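Local coordinates for protein putative citrate lyase, alfa subunit (Streptococcus mutans, PDB 2HJ0) that is of unestablished function but belongs by family to the citrate lyase alpha subunits and is built as a pair of identical chains, at residues A[302-307]-A[324-329]; A[312-317]-A[340-345]; A[372-377]-A[410-415]; A[382-387]-A[428-433]. All blocks are in the same frame, centred on the assembly; numbering follows the deposited sequence.

The four contacts form two touching pairs. Contacts 1 and 2, centres about 9 Å apart, touch where helix 311-318 (contact 2) packs on strands 302-305 and 322-327 (contact 1); the helix leads into strand 322-327. Contacts 3 and 4, centres about 11 Å apart, meet at the small antiparallel sheet of strands 376-377 and 383-384. Within each pair the segments alternate along the chain, and the first pair closes before the second opens. Contacts 1 and 3 lie in one nine-strand mixed sheet, centres about 21 Å apart. Contact 2 packs a helix on it, and contact 4 joins the small sheet to a loop. Contacts 2 and 4, about 33 Å apart between centres, flank the chain's centre.

Contact 1. Residues A[302-307]-A[324-329]; sequences ANFALG and KILDVQ
Phe304 and Ala305 pair with Lys324 and Ile325 as parallel strands, joined first by backbone hydrogen bonds. Lys324 N donates to Asn303 O at 2.8 Å. Ala305 N donates to Lys324 O at 3.2 Å. Leu326 N donates to Ala305 O at 2.9 Å. Beyond the strands the two segments stay close, and Val328 N makes a weak bond to Gly307 O.

CA-H...O contacts fill in between these bonds. Phe304 CA approaches Lys324 O at 3.0 Å, and Leu306 CA approaches Leu326 O at 3.4 Å.

The apolar contacts gather on Leu326. Its CD1 meets CD2 of the Phe304 ring at 4.2 Å, and the two side chains cross obliquely. Its CB meets Leu306 CD1 at 3.5 Å. Leu306 CG is anti to the backbone N (chi1 -176°), and CD1 beyond it reaches across to the Leu326 backbone as well.

Asp327 turns its CB away from the partner strand. Its OD2 is hydrogen-bonded to His346.

These are the two strands of a beta-alpha-beta unit: strand 302-305, helix 311-318, strand 322-327. The helix covers the face carrying Ala305 and Ile325, through selenomethionine Met313 and Leu317. On the face with Phe304 and Lys324, Pro214 of the second subunit packs against Phe304 and Leu326. Strand 275-277 flanks 302-305, and strand 346-348 lies beside 322-327.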
loop_
_atom_site.group_PDB
_atom_site.type_symbol
_atom_site.label_atom_id
_atom_site.label_comp_id
_atom_site.label_asym_id
_atom_site.label_seq_id
_atom_site.Cartn_x
_atom_site.Cartn_y
_atom_site.Cartn_z
ATOM N N ALA A 302 -25.920 8.113 7.083
ATOM C CA ALA A 302 -25.239 7.093 6.293
ATOM C C ALA A 302 -23.801 6.927 6.787
ATOM O O ALA A 302 -23.172 7.901 7.192
ATOM C CB ALA A 302 -25.247 7.498 4.827
ATOM N N ASN A 303 -23.286 5.699 6.749
ATOM C CA ASN A 303 -21.914 5.429 7.180
ATOM C C ASN A 303 -20.863 5.918 6.175
ATOM O O ASN A 303 -19.826 6.444 6.572
ATOM C CB ASN A 303 -21.707 3.933 7.440
ATOM C CG ASN A 303 -21.983 3.077 6.212
ATOM O OD1 ASN A 303 -21.758 1.865 6.225
ATOM N ND2 ASN A 303 -22.478 3.702 5.144
ATOM N N PHE A 304 -21.108 5.730 4.883
ATOM C CA PHE A 304 -20.160 6.203 3.880
ATOM C C PHE A 304 -20.733 6.280 2.473
ATOM O O PHE A 304 -21.739 5.650 2.157
ATOM C CB PHE A 304 -18.887 5.333 3.852
ATOM C CG PHE A 304 -19.095 3.965 3.255
ATOM C CD1 PHE A 304 -19.510 2.902 4.047
ATOM C CD2 PHE A 304 -18.922 3.748 1.895
ATOM C CE1 PHE A 304 -19.748 1.652 3.493
ATOM C CE2 PHE A 304 -19.164 2.497 1.338
ATOM C CZ PHE A 304 -19.574 1.453 2.138
ATOM N N ALA A 305 -20.069 7.080 1.646
ATOM C CA ALA A 305 -20.424 7.259 0.252
ATOM C C ALA A 305 -19.194 6.791 -0.555
ATOM O O ALA A 305 -18.048 6.891 -0.088
ATOM C CB ALA A 305 -20.721 8.713 -0.017
ATOM N N LEU A 306 -19.428 6.290 -1.765
ATOM C CA LEU A 306 -18.341 5.780 -2.592
ATOM C C LEU A 306 -18.293 6.336 -4.003
ATOM O O LEU A 306 -19.024 7.252 -4.361
ATOM C CB LEU A 306 -18.459 4.260 -2.670
ATOM C CG LEU A 306 -17.384 3.466 -3.403
ATOM C CD1 LEU A 306 -16.045 3.691 -2.722
ATOM C CD2 LEU A 306 -17.753 1.983 -3.405
ATOM N N GLY A 307 -17.390 5.765 -4.791
ATOM C CA GLY A 307 -17.256 6.119 -6.194
ATOM C C GLY A 307 -16.443 7.326 -6.588
ATOM O O GLY A 307 -15.358 7.591 -6.063
ATOM N N LYS A 324 -18.206 8.725 6.599
ATOM C CA LYS A 324 -16.953 8.648 5.871
ATOM C C LYS A 324 -17.230 8.659 4.389
ATOM O O LYS A 324 -18.372 8.559 3.961
ATOM C CB LYS A 324 -16.227 7.358 6.199
ATOM C CG LYS A 324 -15.871 7.174 7.637
ATOM C CD LYS A 324 -14.550 7.824 7.955
ATOM C CE LYS A 324 -14.107 7.466 9.353
ATOM N NZ LYS A 324 -14.061 6.004 9.579
ATOM N N ILE A 325 -16.176 8.765 3.599
ATOM C CA ILE A 325 -16.319 8.750 2.152
ATOM C C ILE A 325 -15.060 8.141 1.515
ATOM O O ILE A 325 -13.936 8.619 1.730
ATOM C CB ILE A 325 -16.616 10.172 1.611
ATOM C CG1 ILE A 325 -16.282 10.266 0.138
ATOM C CG2 ILE A 325 -15.806 11.199 2.343
ATOM C CD1 ILE A 325 -16.465 11.672 -0.358
ATOM N N LEU A 326 -15.263 7.054 0.767
ATOM C CA LEU A 326 -14.171 6.346 0.087
ATOM C C LEU A 326 -14.122 6.861 -1.346
ATOM O O LEU A 326 -15.124 6.840 -2.055
ATOM C CB LEU A 326 -14.410 4.833 0.119
ATOM C CG LEU A 326 -14.705 4.282 1.516
ATOM C CD1 LEU A 326 -14.898 2.783 1.436
ATOM C CD2 LEU A 326 -13.579 4.629 2.458
ATOM N N ASP A 327 -12.944 7.314 -1.762
ATOM C CA ASP A 327 -12.758 7.937 -3.075
ATOM C C ASP A 327 -11.777 7.236 -4.014
ATOM O O ASP A 327 -10.594 7.102 -3.699
ATOM C CB ASP A 327 -12.282 9.382 -2.843
ATOM C CG ASP A 327 -12.314 10.234 -4.093
ATOM O OD1 ASP A 327 -12.133 9.700 -5.203
ATOM O OD2 ASP A 327 -12.507 11.461 -3.949
ATOM N N VAL A 328 -12.262 6.814 -5.178
ATOM C CA VAL A 328 -11.387 6.165 -6.143
ATOM C C VAL A 328 -11.109 7.136 -7.289
ATOM O O VAL A 328 -10.163 6.973 -8.059
ATOM C CB VAL A 328 -12.009 4.884 -6.707
ATOM C CG1 VAL A 328 -13.132 5.218 -7.685
ATOM C CG2 VAL A 328 -10.931 4.060 -7.373
ATOM N N GLN A 329 -11.949 8.152 -7.391
ATOM C CA GLN A 329 -11.783 9.158 -8.420
ATOM C C GLN A 329 -12.642 10.390 -8.142
ATOM O O GLN A 329 -13.805 10.279 -7.758
ATOM C CB GLN A 329 -12.134 8.577 -9.782
ATOM C CG GLN A 329 -12.446 9.634 -10.782
ATOM C CD GLN A 329 -12.665 9.073 -12.151
ATOM O OE1 GLN A 329 -13.310 8.028 -12.316
ATOM N NE2 GLN A 329 -12.134 9.764 -13.157
#

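Contact 2. Residues A[312-317]-A[340-345]; sequences AMVELL and DRNAEK
Leu317 and Val314 stand on one side of the helix of a beta-alpha-beta crossover and meet the end of the next helix, 333-341, and the loop that leaves it. The contact is small, with 190 Å² buried in all, and it is made by van der Waals touches.

Leu317 carries most of it. Its CG is anti to the backbone N (chi1 180°), and the two methyls beyond it divide the work. CD2 meets Asn342 CB at 3.8 Å, and the two side chains run alongside each other, pointing opposite ways. The same methyl lies 4.1 Å from Lys345 CB. CD1 rests near the backbone, 3.8 Å from Lys345 O. Both loop residues thus lie against the same methyl of Leu317, CD2.

Asn342 is where the chain first leaves helical angles after helix 333-341. The turn that follows brings Lys345 back to the same leucine.

Val314 makes the second touch, one helical turn earlier. Its CG1 is 3.8 Å from Arg341 NH1, and the two side chains cross at about a right angle. The same nitrogen is engaged in a salt bridge with Glu318, at the end of the Val314 helix. This salt bridge holds the guanidinium at helix 311-318, and the Val314 methyl lies against it.

On its inner side, Leu317 packs on Val322 of strand 322-327. Val314 also touches Ser335 and Ser338 of helix 333-341. Helix 333-341 thus packs against helix 311-318, and the loop leads on to strand 346-348 at the sheet edge.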
loop_
_atom_site.group_PDB
_atom_site.type_symbol
_atom_site.label_atom_id
_atom_site.label_comp_id
_atom_site.label_asym_id
_atom_site.label_seq_id
_atom_site.Cartn_x
_atom_site.Cartn_y
_atom_site.Cartn_z
ATOM N N ALA A 312 -21.345 17.514 -4.136
ATOM C CA ALA A 312 -22.558 17.175 -3.395
ATOM C C ALA A 312 -22.216 16.199 -2.293
ATOM O O ALA A 312 -22.787 16.229 -1.199
ATOM C CB ALA A 312 -23.577 16.567 -4.303
HETATM N N MSE A 313 -21.253 15.338 -2.587
HETATM C CA MSE A 313 -20.811 14.341 -1.630
HETATM C C MSE A 313 -20.032 14.982 -0.487
HETATM O O MSE A 313 -20.198 14.608 0.670
HETATM C CB MSE A 313 -19.951 13.301 -2.341
HETATM C CG MSE A 313 -20.299 11.905 -1.917
HETATM SE SE MSE A 313 -22.228 11.638 -2.034
HETATM C CE MSE A 313 -22.185 10.134 -3.290
ATOM N N VAL A 314 -19.188 15.953 -0.822
ATOM C CA VAL A 314 -18.405 16.647 0.178
ATOM C C VAL A 314 -19.386 17.403 1.053
ATOM O O VAL A 314 -19.253 17.458 2.279
ATOM C CB VAL A 314 -17.441 17.656 -0.464
ATOM C CG1 VAL A 314 -16.536 18.277 0.600
ATOM C CG2 VAL A 314 -16.623 16.977 -1.537
ATOM N N GLU A 315 -20.384 17.975 0.403
ATOM C CA GLU A 315 -21.420 18.729 1.092
ATOM C C GLU A 315 -22.001 17.857 2.202
ATOM O O GLU A 315 -22.051 18.277 3.347
ATOM C CB GLU A 315 -22.519 19.121 0.101
ATOM C CG GLU A 315 -23.009 20.558 0.192
ATOM C CD GLU A 315 -22.325 21.501 -0.793
ATOM O OE1 GLU A 315 -21.166 21.916 -0.558
ATOM O OE2 GLU A 315 -22.960 21.828 -1.817
ATOM N N LEU A 316 -22.420 16.641 1.868
ATOM C CA LEU A 316 -22.999 15.745 2.862
ATOM C C LEU A 316 -22.046 15.347 3.979
ATOM O O LEU A 316 -22.458 15.167 5.129
ATOM C CB LEU A 316 -23.530 14.477 2.200
ATOM C CG LEU A 316 -24.798 14.596 1.348
ATOM C CD1 LEU A 316 -25.038 13.264 0.645
ATOM C CD2 LEU A 316 -26.003 14.966 2.213
ATOM N N LEU A 317 -20.771 15.189 3.643
ATOM C CA LEU A 317 -19.772 14.806 4.637
ATOM C C LEU A 317 -19.578 15.932 5.659
ATOM O O LEU A 317 -19.266 15.677 6.820
ATOM C CB LEU A 317 -18.431 14.492 3.958
ATOM C CG LEU A 317 -17.322 14.090 4.940
ATOM C CD1 LEU A 317 -17.496 12.626 5.318
ATOM C CD2 LEU A 317 -15.947 14.330 4.341
ATOM N N ASP A 340 -8.112 16.164 0.791
ATOM C CA ASP A 340 -7.007 16.626 1.602
ATOM C C ASP A 340 -7.480 17.341 2.867
ATOM O O ASP A 340 -6.939 17.121 3.950
ATOM C CB ASP A 340 -6.130 17.561 0.774
ATOM C CG ASP A 340 -5.080 18.263 1.610
ATOM O OD1 ASP A 340 -4.260 17.568 2.246
ATOM O OD2 ASP A 340 -5.079 19.513 1.633
ATOM N N ARG A 341 -8.491 18.190 2.711
ATOM C CA ARG A 341 -9.060 18.983 3.803
ATOM C C ARG A 341 -9.683 18.142 4.919
ATOM O O ARG A 341 -9.340 18.308 6.088
ATOM C CB ARG A 341 -10.116 19.940 3.240
ATOM C CG ARG A 341 -10.684 20.951 4.237
ATOM C CD ARG A 341 -12.022 21.515 3.732
ATOM N NE ARG A 341 -12.002 21.791 2.291
ATOM C CZ ARG A 341 -12.994 21.476 1.466
ATOM N NH1 ARG A 341 -14.077 20.877 1.953
ATOM N NH2 ARG A 341 -12.906 21.756 0.166
ATOM N N ASN A 342 -10.593 17.241 4.558
ATOM C CA ASN A 342 -11.245 16.406 5.554
ATOM C C ASN A 342 -10.562 15.047 5.682
ATOM O O ASN A 342 -11.228 14.008 5.638
ATOM C CB ASN A 342 -12.724 16.199 5.199
ATOM C CG ASN A 342 -13.477 17.504 4.985
ATOM O OD1 ASN A 342 -13.874 17.814 3.871
ATOM N ND2 ASN A 342 -13.681 18.267 6.056
ATOM N N ALA A 343 -9.241 15.047 5.850
ATOM C CA ALA A 343 -8.469 13.807 5.965
ATOM C C ALA A 343 -9.152 12.776 6.847
ATOM O O ALA A 343 -9.939 13.123 7.719
ATOM C CB ALA A 343 -7.085 14.106 6.503
ATOM N N GLU A 344 -8.831 11.507 6.607
ATOM C CA GLU A 344 -9.391 10.367 7.345
ATOM C C GLU A 344 -10.873 10.153 7.027
ATOM O O GLU A 344 -11.273 9.038 6.712
ATOM C CB GLU A 344 -9.185 10.539 8.859
ATOM C CG GLU A 344 -10.431 10.925 9.632
ATOM C CD GLU A 344 -10.141 11.935 10.722
ATOM O OE1 GLU A 344 -11.078 12.277 11.483
ATOM O OE2 GLU A 344 -8.975 12.389 10.810
ATOM N N LYS A 345 -11.666 11.222 7.093
ATOM C CA LYS A 345 -13.099 11.159 6.812
ATOM C C LYS A 345 -13.327 11.003 5.305
ATOM O O LYS A 345 -14.360 10.504 4.864
ATOM C CB LYS A 345 -13.791 12.434 7.298
ATOM C CG LYS A 345 -13.583 12.743 8.767
ATOM C CD LYS A 345 -14.505 11.955 9.677
ATOM C CE LYS A 345 -15.916 12.544 9.683
ATOM N NZ LYS A 345 -16.820 11.809 10.629
#

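Contact 3. Residues A[372-377]-A[410-415]; sequences LSALEV and SLVISP
Leu372 and its partners Leu411 and Ile413 carry the polar core of this contact. Leu372 N donates to Leu411 O at 2.7 Å. Ile413 N donates to Leu372 O at 2.9 Å. The N-H and the C=O of Leu372 are thus both satisfied by the parallel neighbour. Leu372 O also receives a CA-H...O contact from Val412 CA at 3.4 Å. A similar contact runs from Ser373 CA to Ile413 O at 3.5 Å, with 165° at the hydrogen.

Beyond Leu372 the polar atoms turn to other partners. Ser373 O accepts a hydrogen bond from His400. Ala374 O and Ser414 OG each have a weak bond to Arg418, and Ser414 OG also donates weakly to Pro415 O. Glu376 OE1 accepts from Asn429 N, which leads into the neighbouring contact. On the other strand, Ser410 N donates to Asp439.

The apolar part is slight. Ala374 CB meets Val412 CG1 at 3.8 Å. That methyl is placed by chi1 of 172°, anti to the backbone N. Leu372 CB lies 4.5 Å from Val412 CG2.

Leu375 and Glu376 both face Asn384, a classic beta bulge in the small antiparallel sheet that follows. Leu372 packs on His400, Thr403 and Ala404 of helix 400-406. Strand 369-372 connects through the small antiparallel sheet and helix 400-406 to the adjacent parallel strand 409-413. This is a beta-alpha-beta crossover with an insertion, and such crossovers build Rossmann-like alpha/beta sheets.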
loop_
_atom_site.group_PDB
_atom_site.type_symbol
_atom_site.label_atom_id
_atom_site.label_comp_id
_atom_site.label_asym_id
_atom_site.label_seq_id
_atom_site.Cartn_x
_atom_site.Cartn_y
_atom_site.Cartn_z
ATOM N N LEU A 372 -27.320 4.196 -10.992
ATOM C CA LEU A 372 -26.613 4.210 -12.267
ATOM C C LEU A 372 -27.456 4.749 -13.416
ATOM O O LEU A 372 -28.684 4.796 -13.324
ATOM C CB LEU A 372 -26.188 2.789 -12.611
ATOM C CG LEU A 372 -25.404 2.127 -11.489
ATOM C CD1 LEU A 372 -25.253 0.641 -11.747
ATOM C CD2 LEU A 372 -24.062 2.813 -11.377
ATOM N N SER A 373 -26.802 5.133 -14.511
ATOM C CA SER A 373 -27.535 5.636 -15.669
ATOM C C SER A 373 -27.390 4.630 -16.794
ATOM O O SER A 373 -26.784 3.581 -16.599
ATOM C CB SER A 373 -27.001 7.001 -16.102
ATOM O OG SER A 373 -25.596 6.944 -16.219
ATOM N N ALA A 374 -27.942 4.938 -17.963
ATOM C CA ALA A 374 -27.865 4.007 -19.081
ATOM C C ALA A 374 -28.170 4.616 -20.440
ATOM O O ALA A 374 -28.895 5.610 -20.550
ATOM C CB ALA A 374 -28.811 2.855 -18.832
ATOM N N LEU A 375 -27.598 4.017 -21.480
ATOM C CA LEU A 375 -27.870 4.468 -22.842
ATOM C C LEU A 375 -29.076 3.652 -23.310
ATOM O O LEU A 375 -30.021 4.190 -23.886
ATOM C CB LEU A 375 -26.687 4.202 -23.762
ATOM C CG LEU A 375 -25.443 5.031 -23.530
ATOM C CD1 LEU A 375 -24.360 4.523 -24.456
ATOM C CD2 LEU A 375 -25.715 6.496 -23.791
ATOM N N GLU A 376 -29.036 2.349 -23.055
ATOM C CA GLU A 376 -30.135 1.468 -23.415
ATOM C C GLU A 376 -30.369 0.478 -22.283
ATOM O O GLU A 376 -29.547 0.333 -21.374
ATOM C CB GLU A 376 -29.829 0.643 -24.659
ATOM C CG GLU A 376 -29.582 1.376 -25.936
ATOM C CD GLU A 376 -29.445 0.394 -27.089
ATOM O OE1 GLU A 376 -28.608 -0.528 -26.983
ATOM O OE2 GLU A 376 -30.173 0.536 -28.093
ATOM N N VAL A 377 -31.491 -0.220 -22.371
ATOM C CA VAL A 377 -31.861 -1.234 -21.399
ATOM C C VAL A 377 -33.026 -1.989 -22.021
ATOM O O VAL A 377 -34.074 -1.406 -22.273
ATOM C CB VAL A 377 -32.233 -0.584 -20.031
ATOM C CG1 VAL A 377 -33.071 0.647 -20.256
ATOM C CG2 VAL A 377 -32.953 -1.584 -19.151
ATOM N N SER A 410 -29.533 -2.395 -6.889
ATOM C CA SER A 410 -29.092 -1.590 -8.015
ATOM C C SER A 410 -30.213 -0.822 -8.690
ATOM O O SER A 410 -31.215 -1.404 -9.107
ATOM C CB SER A 410 -28.407 -2.479 -9.050
ATOM O OG SER A 410 -27.100 -2.812 -8.631
ATOM N N LEU A 411 -30.038 0.492 -8.800
ATOM C CA LEU A 411 -31.027 1.329 -9.465
ATOM C C LEU A 411 -30.456 1.845 -10.767
ATOM O O LEU A 411 -29.343 2.361 -10.803
ATOM C CB LEU A 411 -31.417 2.523 -8.601
ATOM C CG LEU A 411 -32.742 2.398 -7.863
ATOM C CD1 LEU A 411 -32.626 1.258 -6.856
ATOM C CD2 LEU A 411 -33.074 3.708 -7.165
ATOM N N VAL A 412 -31.209 1.684 -11.844
ATOM C CA VAL A 412 -30.783 2.191 -13.140
ATOM C C VAL A 412 -31.854 3.203 -13.556
ATOM O O VAL A 412 -32.959 2.837 -13.977
ATOM C CB VAL A 412 -30.666 1.056 -14.209
ATOM C CG1 VAL A 412 -30.407 1.650 -15.581
ATOM C CG2 VAL A 412 -29.533 0.105 -13.840
ATOM N N ILE A 413 -31.537 4.481 -13.399
ATOM C CA ILE A 413 -32.485 5.518 -13.761
ATOM C C ILE A 413 -32.093 6.173 -15.069
ATOM O O ILE A 413 -30.913 6.341 -15.360
ATOM C CB ILE A 413 -32.592 6.599 -12.659
ATOM C CG1 ILE A 413 -31.328 7.455 -12.622
ATOM C CG2 ILE A 413 -32.796 5.943 -11.305
ATOM C CD1 ILE A 413 -31.431 8.607 -11.659
ATOM N N SER A 414 -33.099 6.527 -15.860
ATOM C CA SER A 414 -32.885 7.169 -17.157
ATOM C C SER A 414 -34.186 7.544 -17.873
ATOM O O SER A 414 -35.151 6.772 -17.885
ATOM C CB SER A 414 -32.074 6.271 -18.082
ATOM O OG SER A 414 -32.099 6.825 -19.382
ATOM N N PRO A 415 -34.215 8.731 -18.507
ATOM C CA PRO A 415 -35.427 9.156 -19.209
ATOM C C PRO A 415 -35.928 8.076 -20.147
ATOM O O PRO A 415 -35.159 7.254 -20.643
ATOM C CB PRO A 415 -34.988 10.420 -19.935
ATOM C CG PRO A 415 -33.537 10.192 -20.152
ATOM C CD PRO A 415 -33.087 9.611 -18.845
#

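Contact 4. Residues A[382-387]-A[428-433]; sequences NVNVMT and VNTVIT
Val383 O is gripped by two backbone donors, Ile432 N at 3.1 Å and Thr433 N at 3.2 Å. Ile432 and Thr433 both face Val383, which makes a classic beta bulge. Val383 N returns a bond to Thr433 O at 2.8 Å. This is a single antiparallel bridge between strand 383-384 and a loop.

Asn384 organises the turn that follows. Its CG is anti to the backbone N (chi1 169°). Met386 N donates to Asn384 OD1 at 3.0 Å, from above the carbonyl plane, and makes an Asx turn. Thr387 N donates to the same oxygen at 3.2 Å, in the carbonyl plane and on a lone pair, and extends it to an Asx motif. Asn384 ND2 donates to Thr387 O at 2.7 Å. The amide is thus held at both ends and fixes the turn.

Ile432 fills the apolar side. Its CG2 meets Val385 CG2 at 3.7 Å. CB and CG of selenomethionine Met386 lie against Ile432 CD1, the side chains crossing at about a right angle.

Around the contact, Thr433 OG1 bonds to His400, Asn382 OD1 to Gly435 and Val431 N to Asp506. Strand 504-511 touches Thr430 and Val431.

At the far end the side chains of Thr387 and Thr430 meet: Thr387 OG1 and Thr430 OG1 are hydrogen-bonded at 2.6 Å.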
loop_
_atom_site.group_PDB
_atom_site.type_symbol
_atom_site.label_atom_id
_atom_site.label_comp_id
_atom_site.label_asym_id
_atom_site.label_seq_id
_atom_site.Cartn_x
_atom_site.Cartn_y
_atom_site.Cartn_z
ATOM N N ASN A 382 -31.003 -5.876 -19.269
ATOM C CA ASN A 382 -29.599 -5.726 -19.623
ATOM C C ASN A 382 -29.356 -4.256 -19.886
ATOM O O ASN A 382 -30.187 -3.589 -20.496
ATOM C CB ASN A 382 -29.246 -6.526 -20.878
ATOM C CG ASN A 382 -29.307 -8.015 -20.647
ATOM O OD1 ASN A 382 -28.991 -8.492 -19.563
ATOM N ND2 ASN A 382 -29.700 -8.761 -21.669
ATOM N N VAL A 383 -28.215 -3.753 -19.435
ATOM C CA VAL A 383 -27.896 -2.347 -19.614
ATOM C C VAL A 383 -26.707 -2.129 -20.548
ATOM O O VAL A 383 -25.710 -2.850 -20.473
ATOM C CB VAL A 383 -27.585 -1.685 -18.253
ATOM C CG1 VAL A 383 -27.362 -0.204 -18.443
ATOM C CG2 VAL A 383 -28.724 -1.932 -17.271
ATOM N N ASN A 384 -26.829 -1.127 -21.421
ATOM C CA ASN A 384 -25.780 -0.761 -22.376
ATOM C C ASN A 384 -25.285 0.647 -22.107
ATOM O O ASN A 384 -26.063 1.595 -22.082
ATOM C CB ASN A 384 -26.301 -0.850 -23.823
ATOM C CG ASN A 384 -25.335 -0.232 -24.852
ATOM O OD1 ASN A 384 -24.114 -0.414 -24.791
ATOM N ND2 ASN A 384 -25.894 0.481 -25.809
ATOM N N VAL A 385 -23.984 0.767 -21.886
ATOM C CA VAL A 385 -23.359 2.062 -21.639
ATOM C C VAL A 385 -22.143 2.236 -22.562
ATOM O O VAL A 385 -21.350 3.158 -22.381
ATOM C CB VAL A 385 -22.906 2.195 -20.166
ATOM C CG1 VAL A 385 -24.116 2.329 -19.258
ATOM C CG2 VAL A 385 -22.080 0.985 -19.769
HETATM N N MSE A 386 -22.010 1.345 -23.550
HETATM C CA MSE A 386 -20.901 1.387 -24.503
HETATM C C MSE A 386 -21.235 2.039 -25.844
HETATM O O MSE A 386 -20.633 3.043 -26.218
HETATM C CB MSE A 386 -20.360 -0.023 -24.778
HETATM C CG MSE A 386 -19.154 -0.430 -23.951
HETATM SE SE MSE A 386 -17.642 0.714 -24.214
HETATM C CE MSE A 386 -17.447 0.486 -26.142
ATOM N N THR A 387 -22.198 1.476 -26.563
ATOM C CA THR A 387 -22.557 2.000 -27.875
ATOM C C THR A 387 -23.843 2.816 -27.911
ATOM O O THR A 387 -24.762 2.577 -27.141
ATOM C CB THR A 387 -22.683 0.860 -28.868
ATOM O OG1 THR A 387 -23.616 -0.091 -28.360
ATOM C CG2 THR A 387 -21.354 0.176 -29.053
ATOM N N VAL A 428 -30.558 -4.697 -26.441
ATOM C CA VAL A 428 -29.526 -3.673 -26.529
ATOM C C VAL A 428 -28.448 -4.057 -27.533
ATOM O O VAL A 428 -28.129 -5.239 -27.692
ATOM C CB VAL A 428 -28.859 -3.442 -25.159
ATOM C CG1 VAL A 428 -29.902 -3.035 -24.126
ATOM C CG2 VAL A 428 -28.147 -4.696 -24.716
ATOM N N ASN A 429 -27.895 -3.059 -28.217
ATOM C CA ASN A 429 -26.831 -3.295 -29.191
ATOM C C ASN A 429 -25.622 -3.933 -28.510
ATOM O O ASN A 429 -25.082 -4.926 -29.003
ATOM C CB ASN A 429 -26.416 -1.981 -29.866
ATOM C CG ASN A 429 -27.449 -1.495 -30.881
ATOM O OD1 ASN A 429 -27.632 -0.277 -31.082
ATOM N ND2 ASN A 429 -28.127 -2.450 -31.540
ATOM N N THR A 430 -25.194 -3.359 -27.385
ATOM C CA THR A 430 -24.052 -3.889 -26.637
ATOM C C THR A 430 -24.441 -4.119 -25.176
ATOM O O THR A 430 -25.130 -3.302 -24.584
ATOM C CB THR A 430 -22.852 -2.919 -26.648
ATOM O OG1 THR A 430 -22.641 -2.423 -27.973
ATOM C CG2 THR A 430 -21.598 -3.638 -26.174
ATOM N N VAL A 431 -23.993 -5.224 -24.593
ATOM C CA VAL A 431 -24.311 -5.509 -23.202
ATOM C C VAL A 431 -23.109 -5.319 -22.288
ATOM O O VAL A 431 -22.086 -5.984 -22.457
ATOM C CB VAL A 431 -24.788 -6.955 -23.009
ATOM C CG1 VAL A 431 -25.039 -7.228 -21.535
ATOM C CG2 VAL A 431 -26.031 -7.209 -23.817
ATOM N N ILE A 432 -23.230 -4.417 -21.316
ATOM C CA ILE A 432 -22.145 -4.195 -20.370
ATOM C C ILE A 432 -22.537 -4.747 -19.003
ATOM O O ILE A 432 -21.721 -5.378 -18.334
ATOM C CB ILE A 432 -21.754 -2.697 -20.250
ATOM C CG1 ILE A 432 -20.891 -2.283 -21.443
ATOM C CG2 ILE A 432 -20.920 -2.469 -18.995
ATOM C CD1 ILE A 432 -21.536 -2.525 -22.769
ATOM N N THR A 433 -23.783 -4.527 -18.597
ATOM C CA THR A 433 -24.258 -5.021 -17.309
ATOM C C THR A 433 -25.492 -5.903 -17.482
ATOM O O THR A 433 -26.528 -5.466 -17.977
ATOM C CB THR A 433 -24.633 -3.865 -16.358
ATOM O OG1 THR A 433 -23.499 -3.012 -16.168
ATOM C CG2 THR A 433 -25.100 -4.411 -15.007
#